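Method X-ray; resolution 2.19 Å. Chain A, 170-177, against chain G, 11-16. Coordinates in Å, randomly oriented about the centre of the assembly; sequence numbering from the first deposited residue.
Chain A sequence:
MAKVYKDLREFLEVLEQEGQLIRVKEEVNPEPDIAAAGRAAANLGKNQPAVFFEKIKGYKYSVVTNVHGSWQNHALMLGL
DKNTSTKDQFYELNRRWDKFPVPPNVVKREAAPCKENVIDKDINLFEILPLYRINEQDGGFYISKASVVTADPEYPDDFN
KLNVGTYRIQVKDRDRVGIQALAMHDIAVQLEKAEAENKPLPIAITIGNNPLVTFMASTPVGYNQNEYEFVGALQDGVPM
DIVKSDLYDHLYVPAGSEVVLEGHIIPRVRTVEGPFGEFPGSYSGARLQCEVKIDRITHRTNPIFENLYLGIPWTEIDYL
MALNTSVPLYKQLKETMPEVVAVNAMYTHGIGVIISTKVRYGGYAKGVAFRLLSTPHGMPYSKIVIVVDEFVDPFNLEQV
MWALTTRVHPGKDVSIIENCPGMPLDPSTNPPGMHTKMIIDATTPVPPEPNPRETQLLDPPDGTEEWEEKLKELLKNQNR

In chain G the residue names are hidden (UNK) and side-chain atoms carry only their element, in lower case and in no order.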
# COMPACT_ATOMS: atom_id res chain seq x y z
N GLN A 170 43.89 -2.98 -18.60
CA GLN A 170 43.94 -4.03 -19.61
C GLN A 170 45.25 -3.93 -20.39
O GLN A 170 45.58 -2.86 -20.92
CB GLN A 170 42.76 -3.93 -20.58
CG GLN A 170 42.83 -4.94 -21.71
CD GLN A 170 41.65 -4.84 -22.67
OE1 GLN A 170 40.69 -4.11 -22.42
NE2 GLN A 170 41.73 -5.57 -23.78
N VAL A 171 45.97 -5.04 -20.48
CA VAL A 171 47.21 -5.08 -21.25
C VAL A 171 46.87 -5.10 -22.73
O VAL A 171 46.19 -6.01 -23.22
CB VAL A 171 48.06 -6.29 -20.85
CG1 VAL A 171 49.35 -6.32 -21.65
CG2 VAL A 171 48.37 -6.24 -19.36
N LYS A 172 47.33 -4.08 -23.46
CA LYS A 172 47.05 -3.93 -24.89
C LYS A 172 48.24 -4.30 -25.75
O LYS A 172 48.11 -5.11 -26.68
CB LYS A 172 46.61 -2.49 -25.19
CG LYS A 172 45.14 -2.36 -25.52
CD LYS A 172 44.30 -2.15 -24.27
CE LYS A 172 42.82 -2.28 -24.57
NZ LYS A 172 42.35 -1.21 -25.49
N ASP A 173 49.41 -3.71 -25.49
CA ASP A 173 50.65 -4.11 -26.13
C ASP A 173 51.69 -4.38 -25.04
O ASP A 173 51.44 -4.19 -23.85
CB ASP A 173 51.14 -3.04 -27.11
CG ASP A 173 51.84 -3.65 -28.32
OD1 ASP A 173 52.08 -4.87 -28.30
OD2 ASP A 173 52.13 -2.91 -29.28
N ARG A 174 52.88 -4.83 -25.47
CA ARG A 174 53.92 -5.17 -24.52
C ARG A 174 54.33 -3.99 -23.65
O ARG A 174 54.84 -4.19 -22.54
CB ARG A 174 55.14 -5.74 -25.26
CG ARG A 174 55.83 -4.76 -26.18
CD ARG A 174 56.65 -5.48 -27.25
NE ARG A 174 57.76 -6.23 -26.69
CZ ARG A 174 59.04 -5.95 -26.91
NH1 ARG A 174 59.41 -4.94 -27.68
NH2 ARG A 174 59.98 -6.71 -26.34
N ASP A 175 54.09 -2.76 -24.11
CA ASP A 175 54.38 -1.56 -23.34
C ASP A 175 53.21 -0.59 -23.35
O ASP A 175 53.39 0.62 -23.19
CB ASP A 175 55.65 -0.88 -23.85
CG ASP A 175 55.71 -0.81 -25.36
OD1 ASP A 175 54.65 -0.94 -26.01
OD2 ASP A 175 56.82 -0.62 -25.91
N ARG A 176 51.99 -1.11 -23.54
CA ARG A 176 50.80 -0.28 -23.60
C ARG A 176 49.67 -0.95 -22.83
O ARG A 176 49.56 -2.17 -22.81
CB ARG A 176 50.36 -0.04 -25.05
CG ARG A 176 50.81 1.29 -25.62
CD ARG A 176 50.11 1.60 -26.93
NE ARG A 176 50.20 0.50 -27.89
CZ ARG A 176 49.19 -0.26 -28.27
NH1 ARG A 176 47.97 -0.08 -27.78
NH2 ARG A 176 49.39 -1.22 -29.17
N VAL A 177 48.84 -0.13 -22.18
CA VAL A 177 47.74 -0.62 -21.37
C VAL A 177 46.52 0.29 -21.55
O VAL A 177 46.62 1.41 -22.03
CB VAL A 177 48.10 -0.70 -19.87
CG1 VAL A 177 49.12 -1.80 -19.61
CG2 VAL A 177 48.61 0.65 -19.38
N UNK G 11 45.15 -9.82 -37.05
CA UNK G 11 45.69 -10.22 -35.76
C UNK G 11 47.18 -10.46 -35.91
O UNK G 11 47.63 -11.04 -36.91
c UNK G 11 45.71 -12.04 -34.01
c UNK G 11 44.98 -11.48 -35.22
c UNK G 11 44.85 -12.53 -36.31
N UNK G 12 47.96 -9.99 -34.94
CA UNK G 12 49.40 -10.15 -34.95
C UNK G 12 49.85 -10.80 -33.65
O UNK G 12 49.12 -10.84 -32.66
n UNK G 12 52.16 -6.35 -31.80
c UNK G 12 49.93 -7.87 -33.95
n UNK G 12 50.76 -4.72 -31.00
c UNK G 12 50.11 -8.80 -35.13
c UNK G 12 50.61 -6.54 -34.17
c UNK G 12 51.10 -5.58 -31.96
n UNK G 12 50.36 -5.63 -33.06
N UNK G 13 51.08 -11.31 -33.68
CA UNK G 13 51.69 -11.84 -32.47
C UNK G 13 52.12 -10.70 -31.57
O UNK G 13 52.80 -9.76 -32.01
c UNK G 13 52.90 -12.72 -32.83
c UNK G 13 53.66 -13.26 -31.63
n UNK G 13 56.29 -15.86 -31.86
c UNK G 13 55.03 -13.70 -32.08
c UNK G 13 55.06 -15.19 -32.35
N UNK G 14 51.72 -10.77 -30.30
CA UNK G 14 52.03 -9.71 -29.34
C UNK G 14 53.35 -9.98 -28.62
O UNK G 14 54.24 -9.13 -28.62
c UNK G 14 49.99 -7.33 -24.99
s UNK G 14 49.52 -8.41 -26.33
c UNK G 14 51.07 -8.56 -27.25
c UNK G 14 50.87 -9.57 -28.36
N UNK G 15 53.48 -11.16 -28.00
CA UNK G 15 54.70 -11.58 -27.32
C UNK G 15 54.87 -13.08 -27.51
O UNK G 15 53.96 -13.79 -27.94
c UNK G 15 54.64 -9.74 -25.57
c UNK G 15 53.53 -11.95 -25.12
c UNK G 15 54.69 -11.24 -25.81
N UNK G 16 56.06 -13.56 -27.18
CA UNK G 16 56.33 -14.98 -26.99
C UNK G 16 56.43 -15.28 -25.50
O UNK G 16 56.41 -14.39 -24.65
c UNK G 16 57.42 -15.65 -29.17
o UNK G 16 57.44 -14.68 -29.95
o UNK G 16 57.25 -16.83 -29.55
c UNK G 16 57.62 -15.40 -27.70

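Position 11 of chain G carries three side-chain carbons, one bonded to the backbone and bearing the other two. This fork directly at CB, with no heteroatom, identifies Val G11. It lies out of reach of the chain A stretch and takes no part in the contact.

At position 12 the side chain is long: three carbons, a nitrogen, then a carbon that carries two further nitrogens. Its CA-to-CB bond points toward chain A, and one terminal nitrogen sits beside the carboxylate of Asp A173. A planar group of three nitrogens around one carbon is a guanidinium, so the residue is Arg G12. Its NH2 donates a hydrogen bond to OD1 of Asp A173 at 3.0 Å, nearly straight at 166°, and lies 2.8 Å from OD2 of Asp A173 in a salt bridge.

Position 13 has four carbons in a row ending in a nitrogen, without a branch, and does not touch the chain A stretch. This is Lys G13. It points its amine along its own chain instead of across the interface, turning it to the carboxylate oxygens of position 16.

Position 14 shows two carbons, a sulfur and a last carbon, unbranched, and that last carbon reaches Val A171, Lys A172 and Asp A173. The sulfur within the chain makes this Met G14. All three chi angles are t, so the side chain is fully extended. Although CA-to-CB points sideways, the end comes nearer, and the terminal methyl reaches the backbone of chain A: CE of Met G14 is 3.4 Å from O of Lys A172 and 3.4 Å from C of Asp A173. The same CE lies 3.5 Å from CG1 of Val A171, an apolar contact.

Position 15 again has one carbon carrying two others, and one of the branch carbons packs on CB of Arg A174. This is Val G15. With chi1 m, it places CG1 4.0 Å from CB of Arg A174.

Position 16 has two carbons, the second holding two oxygens, and makes no contact with the chain A stretch. A carboxylate one carbon from CA marks it as Asp G16. NZ of Lys G13 lies 2.7 Å from OD1 and 2.5 Å from OD2 of Asp G16, in a salt bridge.

The contact joins a polar anchor to an apolar probe. On chain A, a type I turn from Asp A173 to Arg A176, with Arg A176 N hydrogen-bonded to Asp A173 O at 3.1 Å, presents the aspartate. Its carboxylate also accepts a weak hydrogen bond from Arg A174 N to OD1 of Asp A173 (2.9 Å) and another weak one from Arg A176 NH2 to OD2 of Asp A173 (3.2 Å), the latter within a salt bridge. The two arginines therefore share one acid, which offsets the closeness of their like charges, Arg A176 NH2 and Arg G12 NH2 being 4.2 Å apart. Met G14, the residue most covered here, fills the space against the strand leading into the turn. No backbone hydrogen bond links the two stretches; side chains from chain G make the contact.

Chain G (11-16) VRKMVD
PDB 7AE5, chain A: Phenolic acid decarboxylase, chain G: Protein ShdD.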